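Local coordinates for 457aa long hypothetical protein (Pyrococcus horikoshii, PDB 2CSU) that is of unknown function but joins a Rossmann-type N-terminal domain to two flavodoxin-like domains of the succinyl-CoA synthetase clan in a two-chain assembly, at residues A[333-338]-A[345-350]; A[10-15]-A[59-64]; A[275-280]-A[434-439]; A[4-9]-A[178-183]. One frame throughout, in Å; residues are numbered along the deposited sequence.

In the fold
From the N terminus, contact 4 opens first with 4-9, and contact 2 opens directly behind it with 10-15. Contact 2 closes at 59-64, inside the Rossmann-type domain, and so is nested in the longer loop that contact 4 closes at 178-183, where the N-terminal leader meets the second domain; their centres lie about 17 Å apart. The second half repeats this nesting. Contact 3 opens at 275-280 and closes at 434-439, joining the two flavodoxin-like domains, and contact 1, 333-338 with 345-350, is a short closure within the last of them. No loops cross. Contacts 1 and 2, about 65 Å apart between centres, lie on opposite sides of the chain's centre.

Contact 1. Residues A[333-338]-A[345-350]; sequences SFLPPM and VDMIAS
L335, the first residue to leave helical geometry after helix 325-334, reaches M347 with one methyl and V345 with the other. Its CD2 lies 4.1 Å from CB of M347, a selenomethionine, and CD1 rests 4.3 Å from V345 CG1. With chi1 at -68° the CG branch stands beside the backbone N, which brings both methyls over the start of 345-350. Next in the chain, P336 makes the tightest meeting: its CB is 3.4 Å from I348 CG1, closer than ordinary van der Waals contact, and the two side chains lie alongside, running in opposing senses. These residues illustrate how a beta-alpha-beta crossover is finished in a flavodoxin-like domain: helix 325-334 carries the chain from 319-320 to 344-346, both parallel to 295-300, by way of the short antiparallel strand 340-341, and the residues leaving the helix pack on the end of strand 344-346 and on the loop after it. The same edge of the proline also reaches S350, P336 CG lying 3.9 Å from S350 OG. At M338, another selenomethionine, the main chain does the touching, its O lying 3.5 Å from I348 CD1. Its selenium is turned off from 345-350, and M338 also packs on T102 of the second subunit.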
loop_
_atom_site.group_PDB
_atom_site.type_symbol
_atom_site.label_atom_id
_atom_site.label_comp_id
_atom_site.label_asym_id
_atom_site.label_seq_id
_atom_site.Cartn_x
_atom_site.Cartn_y
_atom_site.Cartn_z
ATOM N N SER A 333 12.675 -11.663 -32.361
ATOM C CA SER A 333 13.552 -12.798 -32.597
ATOM C C SER A 333 13.770 -13.710 -31.396
ATOM O O SER A 333 13.823 -14.930 -31.548
ATOM C CB SER A 333 14.903 -12.323 -33.120
ATOM O OG SER A 333 15.690 -11.799 -32.072
ATOM N N PHE A 334 13.876 -13.141 -30.200
ATOM C CA PHE A 334 14.120 -13.972 -29.027
ATOM C C PHE A 334 12.940 -14.141 -28.077
ATOM O O PHE A 334 12.998 -14.962 -27.163
ATOM C CB PHE A 334 15.332 -13.439 -28.262
ATOM C CG PHE A 334 15.080 -12.145 -27.547
ATOM C CD1 PHE A 334 14.576 -12.140 -26.248
ATOM C CD2 PHE A 334 15.352 -10.931 -28.168
ATOM C CE1 PHE A 334 14.344 -10.934 -25.570
ATOM C CE2 PHE A 334 15.124 -9.714 -27.505
ATOM C CZ PHE A 334 14.621 -9.717 -26.203
ATOM N N LEU A 335 11.877 -13.374 -28.283
ATOM C CA LEU A 335 10.701 -13.482 -27.422
ATOM C C LEU A 335 9.697 -14.473 -27.983
ATOM O O LEU A 335 9.721 -14.779 -29.165
ATOM C CB LEU A 335 10.018 -12.125 -27.264
ATOM C CG LEU A 335 10.799 -11.069 -26.485
ATOM C CD1 LEU A 335 10.006 -9.752 -26.453
ATOM C CD2 LEU A 335 11.069 -11.590 -25.096
ATOM N N PRO A 336 8.806 -14.995 -27.135
ATOM C CA PRO A 336 7.797 -15.959 -27.593
ATOM C C PRO A 336 6.926 -15.377 -28.713
ATOM O O PRO A 336 6.953 -14.170 -28.977
ATOM C CB PRO A 336 6.998 -16.250 -26.322
ATOM C CG PRO A 336 8.033 -16.089 -25.243
ATOM C CD PRO A 336 8.761 -14.842 -25.672
ATOM N N PRO A 337 6.135 -16.235 -29.382
ATOM C CA PRO A 337 5.276 -15.892 -30.515
ATOM C C PRO A 337 4.112 -14.958 -30.139
ATOM O O PRO A 337 3.735 -14.068 -30.888
ATOM C CB PRO A 337 4.739 -17.190 -31.111
ATOM C CG PRO A 337 5.632 -18.319 -30.623
ATOM C CD PRO A 337 6.252 -17.685 -29.292
HETATM N N MSE A 338 3.503 -15.206 -28.958
HETATM C CA MSE A 338 2.369 -14.365 -28.557
HETATM C C MSE A 338 2.809 -13.153 -27.730
HETATM O O MSE A 338 2.070 -12.610 -26.918
HETATM C CB MSE A 338 1.381 -15.213 -27.753
HETATM C CG MSE A 338 0.030 -15.356 -28.462
HETATM SE SE MSE A 338 0.115 -16.477 -29.866
HETATM C CE MSE A 338 -0.373 -15.310 -31.148
ATOM N N VAL A 345 5.901 -3.497 -24.385
ATOM C CA VAL A 345 6.524 -4.782 -24.704
ATOM C C VAL A 345 6.147 -5.875 -23.697
ATOM O O VAL A 345 6.564 -5.869 -22.546
ATOM C CB VAL A 345 8.041 -4.600 -24.730
ATOM C CG1 VAL A 345 8.720 -5.953 -24.933
ATOM C CG2 VAL A 345 8.434 -3.672 -25.866
ATOM N N ASP A 346 5.294 -6.813 -24.139
ATOM C CA ASP A 346 4.861 -7.831 -23.199
ATOM C C ASP A 346 5.560 -9.168 -23.420
ATOM O O ASP A 346 5.065 -10.053 -24.107
ATOM C CB ASP A 346 3.345 -8.006 -23.306
ATOM C CG ASP A 346 2.898 -9.005 -22.248
ATOM O OD1 ASP A 346 1.712 -9.338 -22.234
ATOM O OD2 ASP A 346 3.741 -9.466 -21.484
HETATM N N MSE A 347 6.778 -9.282 -22.850
HETATM C CA MSE A 347 7.360 -10.609 -22.733
HETATM C C MSE A 347 6.374 -11.509 -21.995
HETATM O O MSE A 347 5.602 -11.069 -21.156
HETATM C CB MSE A 347 8.654 -10.513 -21.922
HETATM C CG MSE A 347 9.402 -9.202 -22.149
HETATM SE SE MSE A 347 10.908 -9.101 -21.177
HETATM C CE MSE A 347 10.585 -7.522 -20.382
ATOM N N ILE A 348 6.376 -12.795 -22.365
ATOM C CA ILE A 348 5.426 -13.697 -21.739
ATOM C C ILE A 348 5.824 -14.016 -20.295
ATOM O O ILE A 348 6.865 -13.600 -19.798
ATOM C CB ILE A 348 5.357 -14.973 -22.584
ATOM C CG1 ILE A 348 5.130 -14.622 -24.060
ATOM C CG2 ILE A 348 4.176 -15.844 -22.122
ATOM C CD1 ILE A 348 4.095 -13.510 -24.240
ATOM N N ALA A 349 4.911 -14.745 -19.661
ATOM C CA ALA A 349 5.074 -15.158 -18.274
ATOM C C ALA A 349 6.328 -16.013 -18.092
ATOM O O ALA A 349 6.779 -16.247 -16.969
ATOM C CB ALA A 349 3.847 -15.929 -17.822
ATOM N N SER A 350 6.890 -16.473 -19.202
ATOM C CA SER A 350 8.087 -17.294 -19.174
ATOM C C SER A 350 9.354 -16.452 -19.188
ATOM O O SER A 350 10.458 -16.982 -19.107
ATOM C CB SER A 350 8.100 -18.232 -20.380
ATOM O OG SER A 350 7.912 -17.503 -21.581
#

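Contact 2. Residues A[10-15]-A[59-64]; sequences GIAVIG and KDIPDE
The first strand of the Rossmann-type domain, 10-14, and the loop 59-64 that leads toward strand 67-70 touch at two points, A12 with I61 and G10 with E64. They give a compact example of how a loop covers part of one face of a parallel sheet. I61 points its CB toward the strand, and its longer branch runs straight out, CG1 standing beside the backbone N (chi1 -61°) and CD1 fully extended beyond it (chi2 -179°). The terminal methyl therefore does the touching, with I61 CD1 4.2 Å from A12 CB. A methyl against a methyl is a light contact, and the CA atoms of A12 and I61 remain 8.6 Å apart. At the start of the strand the spacing narrows and the backbones themselves meet. G10 CA lies 3.7 Å from E64 O, an approach that the absence of a side chain on the glycine permits, while E64 carries its CB on the side away from the strand. The loop has its own fastenings, a salt bridge from K59 to E86 and a hydrogen bond from K87 NZ to I61 O, both to helix 74-87. Strand 10-14 runs between 38-42 and 67-70; I11 and V13 turn to helix 23-31, whereas A12 packs on I61 and I65 and I14 on helix 74-87.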
loop_
_atom_site.group_PDB
_atom_site.type_symbol
_atom_site.label_atom_id
_atom_site.label_comp_id
_atom_site.label_asym_id
_atom_site.label_seq_id
_atom_site.Cartn_x
_atom_site.Cartn_y
_atom_site.Cartn_z
ATOM N N GLY A 10 27.765 18.708 19.333
ATOM C CA GLY A 10 27.479 18.531 20.740
ATOM C C GLY A 10 25.995 18.695 20.979
ATOM O O GLY A 10 25.427 19.759 20.709
ATOM N N ILE A 11 25.359 17.644 21.488
ATOM C CA ILE A 11 23.927 17.679 21.748
ATOM C C ILE A 11 23.584 17.619 23.221
ATOM O O ILE A 11 24.100 16.786 23.954
ATOM C CB ILE A 11 23.187 16.495 21.080
ATOM C CG1 ILE A 11 23.527 16.416 19.596
ATOM C CG2 ILE A 11 21.689 16.647 21.288
ATOM C CD1 ILE A 11 22.882 15.240 18.890
ATOM N N ALA A 12 22.696 18.506 23.645
ATOM C CA ALA A 12 22.238 18.524 25.022
ATOM C C ALA A 12 20.787 18.072 25.002
ATOM O O ALA A 12 19.951 18.658 24.297
ATOM C CB ALA A 12 22.343 19.944 25.616
ATOM N N VAL A 13 20.481 17.003 25.727
ATOM C CA VAL A 13 19.097 16.564 25.780
ATOM C C VAL A 13 18.607 16.963 27.155
ATOM O O VAL A 13 18.934 16.330 28.156
ATOM C CB VAL A 13 18.951 15.057 25.576
ATOM C CG1 VAL A 13 17.470 14.691 25.572
ATOM C CG2 VAL A 13 19.587 14.650 24.247
ATOM N N ILE A 14 17.843 18.046 27.203
ATOM C CA ILE A 14 17.352 18.556 28.471
ATOM C C ILE A 14 16.034 17.888 28.805
ATOM O O ILE A 14 15.017 18.141 28.176
ATOM C CB ILE A 14 17.235 20.097 28.393
ATOM C CG1 ILE A 14 18.564 20.647 27.848
ATOM C CG2 ILE A 14 16.912 20.685 29.773
ATOM C CD1 ILE A 14 18.652 22.165 27.726
ATOM N N GLY A 15 16.070 17.006 29.791
ATOM C CA GLY A 15 14.879 16.278 30.162
ATOM C C GLY A 15 15.129 14.798 29.935
ATOM O O GLY A 15 14.222 13.978 30.042
ATOM N N LYS A 59 24.446 24.291 31.404
ATOM C CA LYS A 59 25.557 25.214 31.589
ATOM C C LYS A 59 26.813 24.498 32.096
ATOM O O LYS A 59 27.934 24.962 31.943
ATOM C CB LYS A 59 25.131 26.280 32.601
ATOM C CG LYS A 59 24.226 27.346 31.982
ATOM C CD LYS A 59 23.284 27.974 33.012
ATOM C CE LYS A 59 24.005 28.943 33.954
ATOM N NZ LYS A 59 23.025 29.781 34.642
ATOM N N ASP A 60 26.591 23.341 32.752
ATOM C CA ASP A 60 27.707 22.656 33.397
ATOM C C ASP A 60 28.503 21.776 32.432
ATOM O O ASP A 60 29.566 21.261 32.752
ATOM C CB ASP A 60 27.154 21.802 34.538
ATOM C CG ASP A 60 26.308 22.669 35.459
ATOM O OD1 ASP A 60 26.790 23.735 35.844
ATOM O OD2 ASP A 60 25.194 22.270 35.789
ATOM N N ILE A 61 27.936 21.570 31.232
ATOM C CA ILE A 61 28.648 20.767 30.235
ATOM C C ILE A 61 29.959 21.437 29.774
ATOM O O ILE A 61 29.969 22.510 29.189
ATOM C CB ILE A 61 27.722 20.549 29.033
ATOM C CG1 ILE A 61 26.458 19.804 29.457
ATOM C CG2 ILE A 61 28.433 19.684 27.974
ATOM C CD1 ILE A 61 25.519 19.537 28.276
ATOM N N PRO A 62 31.088 20.765 30.088
ATOM C CA PRO A 62 32.419 21.268 29.739
ATOM C C PRO A 62 32.603 21.535 28.233
ATOM O O PRO A 62 33.180 22.531 27.812
ATOM C CB PRO A 62 33.440 20.237 30.227
ATOM C CG PRO A 62 32.735 19.334 31.234
ATOM C CD PRO A 62 31.207 19.498 30.790
ATOM N N ASP A 63 32.140 20.580 27.408
ATOM C CA ASP A 63 32.309 20.717 25.960
ATOM C C ASP A 63 31.328 21.737 25.363
ATOM O O ASP A 63 30.467 22.285 26.038
ATOM C CB ASP A 63 32.080 19.330 25.355
ATOM C CG ASP A 63 32.241 19.364 23.843
ATOM O OD1 ASP A 63 33.298 19.795 23.385
ATOM O OD2 ASP A 63 31.360 18.856 23.157
ATOM N N GLU A 64 31.507 22.029 24.059
ATOM C CA GLU A 64 30.607 22.983 23.417
ATOM C C GLU A 64 29.313 22.313 22.948
ATOM O O GLU A 64 29.308 21.196 22.447
ATOM C CB GLU A 64 31.335 23.611 22.228
ATOM C CG GLU A 64 31.435 25.134 22.342
ATOM C CD GLU A 64 32.690 25.495 23.103
ATOM O OE1 GLU A 64 33.772 25.330 22.559
ATOM O OE2 GLU A 64 32.572 25.937 24.245
#

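Contact 3. Residues A[275-280]-A[434-439]; sequences TIDEML and PEDVAS
D277 and D436 bring their carboxylates together at a helix-to-helix contact between the two flavodoxin-like domains, the start of helix 276-283 facing the start of helix 434-450. The two side chains cross obliquely, with carboxylate planes 29° apart. OD1 of D277 stands 3.8 Å from OD1 of D436, and the other oxygen of D436, OD2, lies 4.0 Å from D277 CB. Two buried acids this close are probably made tolerable by the cations around them. D277 OD1 forms a salt bridge with K168 and D277 OD2 another with R433 of the second subunit, while D436 OD1 is paired with R433 of its own chain. The carboxylates thus probably share a positive environment, and the site illustrates how a domain interface can also be a subunit interface.

The next residue of the first helix, E278, meets S439, three residues beyond D436, and their CA atoms are 6.1 Å apart. Here the aliphatic part of the glutamate does the touching: CG stands beside the backbone N (chi1 -65°), and from that position E278 CG lies 4.0 Å from S439 OG. The extended chain carries OE1 to N274 N, from which it accepts a hydrogen bond. The backbone of E278 is held too: T275, the N-cap, takes its N-H on OG1 at 3.0 Å. On the facing helix S439 OG bonds E435 O at 2.9 Å, tilted 31° from the carbonyl plane, and S439 N reaches that same oxygen from the opposite face.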
loop_
_atom_site.group_PDB
_atom_site.type_symbol
_atom_site.label_atom_id
_atom_site.label_comp_id
_atom_site.label_asym_id
_atom_site.label_seq_id
_atom_site.Cartn_x
_atom_site.Cartn_y
_atom_site.Cartn_z
ATOM N N THR A 275 -2.158 12.073 -2.012
ATOM C CA THR A 275 -2.133 11.024 -0.994
ATOM C C THR A 275 -0.709 10.839 -0.471
ATOM O O THR A 275 0.264 11.323 -1.065
ATOM C CB THR A 275 -2.600 9.638 -1.511
ATOM O OG1 THR A 275 -1.588 9.075 -2.348
ATOM C CG2 THR A 275 -3.922 9.746 -2.282
ATOM N N ILE A 276 -0.599 10.138 0.650
ATOM C CA ILE A 276 0.680 9.849 1.260
ATOM C C ILE A 276 1.524 9.114 0.226
ATOM O O ILE A 276 2.616 9.565 -0.135
ATOM C CB ILE A 276 0.470 8.971 2.524
ATOM C CG1 ILE A 276 -0.195 9.814 3.614
ATOM C CG2 ILE A 276 1.806 8.420 3.040
ATOM C CD1 ILE A 276 -0.824 8.978 4.754
ATOM N N ASP A 277 0.987 8.007 -0.280
ATOM C CA ASP A 277 1.681 7.195 -1.264
ATOM C C ASP A 277 2.157 7.949 -2.492
ATOM O O ASP A 277 3.248 7.680 -2.990
ATOM C CB ASP A 277 0.820 5.987 -1.661
ATOM C CG ASP A 277 1.106 4.771 -0.783
ATOM O OD1 ASP A 277 2.247 4.281 -0.834
ATOM O OD2 ASP A 277 0.215 4.310 -0.041
ATOM N N GLU A 278 1.366 8.905 -2.971
ATOM C CA GLU A 278 1.778 9.684 -4.127
ATOM C C GLU A 278 2.959 10.557 -3.757
ATOM O O GLU A 278 3.919 10.662 -4.516
ATOM C CB GLU A 278 0.638 10.579 -4.634
ATOM C CG GLU A 278 -0.568 9.826 -5.182
ATOM C CD GLU A 278 -1.587 10.763 -5.832
ATOM O OE1 GLU A 278 -1.360 12.000 -5.842
ATOM O OE2 GLU A 278 -2.617 10.259 -6.332
HETATM N N MSE A 279 2.867 11.205 -2.599
HETATM C CA MSE A 279 3.927 12.086 -2.105
HETATM C C MSE A 279 5.250 11.310 -2.048
HETATM O O MSE A 279 6.276 11.770 -2.543
HETATM C CB MSE A 279 3.571 12.618 -0.691
HETATM C CG MSE A 279 4.612 13.594 -0.061
HETATM SE SE MSE A 279 4.431 13.958 1.731
HETATM C CE MSE A 279 4.797 12.322 2.402
ATOM N N LEU A 280 5.208 10.136 -1.432
ATOM C CA LEU A 280 6.386 9.290 -1.295
ATOM C C LEU A 280 6.851 8.721 -2.622
ATOM O O LEU A 280 8.049 8.677 -2.893
ATOM C CB LEU A 280 6.090 8.132 -0.348
ATOM C CG LEU A 280 5.790 8.485 1.112
ATOM C CD1 LEU A 280 5.240 7.267 1.818
ATOM C CD2 LEU A 280 7.051 8.988 1.795
ATOM N N PRO A 434 0.434 0.080 -9.814
ATOM C CA PRO A 434 0.488 0.751 -11.112
ATOM C C PRO A 434 0.392 2.266 -10.923
ATOM O O PRO A 434 1.098 3.020 -11.585
ATOM C CB PRO A 434 -0.724 0.175 -11.839
ATOM C CG PRO A 434 -0.753 -1.226 -11.336
ATOM C CD PRO A 434 -0.526 -1.037 -9.845
ATOM N N GLU A 435 -0.464 2.708 -10.000
ATOM C CA GLU A 435 -0.618 4.146 -9.768
ATOM C C GLU A 435 0.627 4.788 -9.169
ATOM O O GLU A 435 0.937 5.944 -9.454
ATOM C CB GLU A 435 -1.831 4.434 -8.870
ATOM C CG GLU A 435 -1.859 3.677 -7.552
ATOM C CD GLU A 435 -2.458 2.301 -7.694
ATOM O OE1 GLU A 435 -2.221 1.654 -8.750
ATOM O OE2 GLU A 435 -3.157 1.862 -6.748
ATOM N N ASP A 436 1.346 4.033 -8.349
ATOM C CA ASP A 436 2.557 4.544 -7.709
ATOM C C ASP A 436 3.690 4.779 -8.704
ATOM O O ASP A 436 4.336 5.829 -8.685
ATOM C CB ASP A 436 3.015 3.568 -6.620
ATOM C CG ASP A 436 2.155 3.647 -5.356
ATOM O OD1 ASP A 436 2.480 2.959 -4.365
ATOM O OD2 ASP A 436 1.160 4.397 -5.352
ATOM N N VAL A 437 3.944 3.809 -9.580
ATOM C CA VAL A 437 5.010 3.971 -10.560
ATOM C C VAL A 437 4.607 5.097 -11.533
ATOM O O VAL A 437 5.450 5.866 -11.980
ATOM C CB VAL A 437 5.306 2.611 -11.307
ATOM C CG1 VAL A 437 4.091 2.138 -12.082
ATOM C CG2 VAL A 437 6.531 2.752 -12.226
ATOM N N ALA A 438 3.313 5.213 -11.830
ATOM C CA ALA A 438 2.834 6.274 -12.727
ATOM C C ALA A 438 3.066 7.636 -12.086
ATOM O O ALA A 438 3.467 8.584 -12.756
ATOM C CB ALA A 438 1.319 6.093 -13.042
ATOM N N SER A 439 2.819 7.744 -10.785
ATOM C CA SER A 439 3.036 9.017 -10.105
ATOM C C SER A 439 4.497 9.402 -10.165
ATOM O O SER A 439 4.835 10.573 -10.356
ATOM C CB SER A 439 2.599 8.931 -8.640
ATOM O OG SER A 439 1.212 8.693 -8.534
#

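Contact 4. Residues A[4-9]-A[178-183]; sequences YFFNPK and KFISVG
F6 drives its ring against strand 178-181, meeting K178 over a face and I180 at an edge. The lysine's aliphatic chain passes across the ring at about a right angle and gives a CH-pi contact, with K178 CD 4.2 Å from the F6 ring centroid and only 20° off the normal. Its next carbon, K178 CE, lies 3.8 Å from F6 CB. A bend at the last torsion, chi4 74°, then turns the ammonium from this line, and NZ forms a salt bridge with D203, so CD and CE give the ring an apolar surface while NZ carries the charge. At the ring's far rim I180 CG1 comes in near the ring plane, 3.6 Å from both CE1 and CZ of F6. The opposite face of the ring carries F5 CB, 3.6 Å above the plane and offset toward the rim.

Away from this ring the contact loosens quickly. The side chain of N7, which is partly exposed, comes no closer than 5.3 Å to 178-183, and the F6 backbone is tied elsewhere, its O accepting from N134 ND2. Even at F6 the main chains stay apart, the CA atoms of F6 and K178 being 7.8 Å from each other. F6 is the main point at which 4-9 meets 178-183, while F5 and N7 pack on strand 131-134. Strand 175-181 pairs with 131-134 and 152-156; helix 190-197 adds L193 against I180 and Y196 against both K178 and F6, whose ring is within about 15° of parallel to that of Y196.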
loop_
_atom_site.group_PDB
_atom_site.type_symbol
_atom_site.label_atom_id
_atom_site.label_comp_id
_atom_site.label_asym_id
_atom_site.label_seq_id
_atom_site.Cartn_x
_atom_site.Cartn_y
_atom_site.Cartn_z
ATOM N N TYR A 4 23.867 22.938 11.920
ATOM C CA TYR A 4 24.101 22.411 13.258
ATOM C C TYR A 4 22.895 21.618 13.768
ATOM O O TYR A 4 22.926 21.002 14.824
ATOM C CB TYR A 4 24.383 23.588 14.192
ATOM C CG TYR A 4 23.349 24.640 14.006
ATOM C CD1 TYR A 4 22.079 24.468 14.550
ATOM C CD2 TYR A 4 23.642 25.803 13.293
ATOM C CE1 TYR A 4 21.114 25.452 14.393
ATOM C CE2 TYR A 4 22.674 26.783 13.127
ATOM C CZ TYR A 4 21.415 26.609 13.669
ATOM O OH TYR A 4 20.448 27.582 13.514
ATOM N N PHE A 5 21.803 21.677 12.983
ATOM C CA PHE A 5 20.607 20.934 13.357
ATOM C C PHE A 5 20.736 19.451 13.002
ATOM O O PHE A 5 20.316 18.569 13.740
ATOM C CB PHE A 5 19.417 21.544 12.617
ATOM C CG PHE A 5 18.725 22.538 13.501
ATOM C CD1 PHE A 5 18.246 22.136 14.743
ATOM C CD2 PHE A 5 18.556 23.845 13.075
ATOM C CE1 PHE A 5 17.597 23.050 15.559
ATOM C CE2 PHE A 5 17.905 24.757 13.902
ATOM C CZ PHE A 5 17.424 24.365 15.145
ATOM N N PHE A 6 21.296 19.248 11.794
ATOM C CA PHE A 6 21.381 17.893 11.256
ATOM C C PHE A 6 22.799 17.322 11.347
ATOM O O PHE A 6 23.032 16.137 11.149
ATOM C CB PHE A 6 20.927 17.937 9.796
ATOM C CG PHE A 6 19.572 18.575 9.712
ATOM C CD1 PHE A 6 18.445 17.837 10.050
ATOM C CD2 PHE A 6 19.450 19.895 9.311
ATOM C CE1 PHE A 6 17.190 18.427 9.992
ATOM C CE2 PHE A 6 18.187 20.481 9.256
ATOM C CZ PHE A 6 17.055 19.752 9.599
ATOM N N ASN A 7 23.796 18.126 11.686
ATOM C CA ASN A 7 25.161 17.643 11.842
ATOM C C ASN A 7 25.784 18.316 13.069
ATOM O O ASN A 7 26.824 18.973 12.979
ATOM C CB ASN A 7 25.960 17.941 10.564
ATOM C CG ASN A 7 25.618 16.970 9.430
ATOM O OD1 ASN A 7 25.768 15.756 9.584
ATOM N ND2 ASN A 7 25.151 17.499 8.291
ATOM N N PRO A 8 25.141 18.157 14.241
ATOM C CA PRO A 8 25.626 18.754 15.492
ATOM C C PRO A 8 26.881 18.080 16.050
ATOM O O PRO A 8 27.064 16.869 15.908
ATOM C CB PRO A 8 24.429 18.613 16.426
ATOM C CG PRO A 8 23.810 17.320 15.967
ATOM C CD PRO A 8 23.882 17.417 14.461
ATOM N N LYS A 9 27.734 18.882 16.680
ATOM C CA LYS A 9 28.977 18.406 17.268
ATOM C C LYS A 9 28.817 18.136 18.756
ATOM O O LYS A 9 29.627 17.428 19.359
ATOM C CB LYS A 9 30.095 19.429 17.038
ATOM C CG LYS A 9 30.099 20.013 15.629
ATOM C CD LYS A 9 31.487 20.531 15.231
ATOM C CE LYS A 9 31.607 22.035 15.405
ATOM N NZ LYS A 9 33.030 22.436 15.625
ATOM N N LYS A 178 16.629 13.133 5.577
ATOM C CA LYS A 178 16.350 13.918 6.776
ATOM C C LYS A 178 14.857 13.960 7.057
ATOM O O LYS A 178 14.042 13.817 6.149
ATOM C CB LYS A 178 16.877 15.342 6.627
ATOM C CG LYS A 178 18.319 15.440 6.217
ATOM C CD LYS A 178 18.770 16.887 6.166
ATOM C CE LYS A 178 20.287 17.005 6.171
ATOM N NZ LYS A 178 20.923 16.631 4.875
ATOM N N PHE A 179 14.518 14.137 8.327
ATOM C CA PHE A 179 13.138 14.216 8.787
ATOM C C PHE A 179 12.948 15.384 9.749
ATOM O O PHE A 179 13.688 15.571 10.708
ATOM C CB PHE A 179 12.782 12.899 9.482
ATOM C CG PHE A 179 11.443 13.021 10.152
ATOM C CD1 PHE A 179 10.285 12.755 9.430
ATOM C CD2 PHE A 179 11.367 13.377 11.489
ATOM C CE1 PHE A 179 9.048 12.844 10.054
ATOM C CE2 PHE A 179 10.122 13.463 12.108
ATOM C CZ PHE A 179 8.960 13.196 11.395
ATOM N N ILE A 180 11.939 16.215 9.441
ATOM C CA ILE A 180 11.718 17.382 10.273
ATOM C C ILE A 180 10.249 17.560 10.641
ATOM O O ILE A 180 9.404 17.925 9.834
ATOM C CB ILE A 180 12.210 18.618 9.517
ATOM C CG1 ILE A 180 13.701 18.485 9.214
ATOM C CG2 ILE A 180 12.014 19.873 10.387
ATOM C CD1 ILE A 180 13.959 18.017 7.782
ATOM N N SER A 181 9.951 17.233 11.908
ATOM C CA SER A 181 8.685 17.665 12.474
ATOM C C SER A 181 8.823 19.090 13.017
ATOM O O SER A 181 9.662 19.383 13.856
ATOM C CB SER A 181 8.318 16.702 13.602
ATOM O OG SER A 181 7.146 17.183 14.255
ATOM N N VAL A 182 8.009 20.006 12.461
ATOM C CA VAL A 182 8.122 21.405 12.862
ATOM C C VAL A 182 7.117 21.757 13.957
ATOM O O VAL A 182 7.173 22.803 14.590
ATOM C CB VAL A 182 7.877 22.272 11.632
ATOM C CG1 VAL A 182 9.010 22.070 10.630
ATOM C CG2 VAL A 182 6.566 21.877 10.983
ATOM N N GLY A 183 6.149 20.840 14.136
ATOM C CA GLY A 183 5.115 21.078 15.133
ATOM C C GLY A 183 4.506 22.467 14.971
ATOM O O GLY A 183 4.016 22.841 13.913
#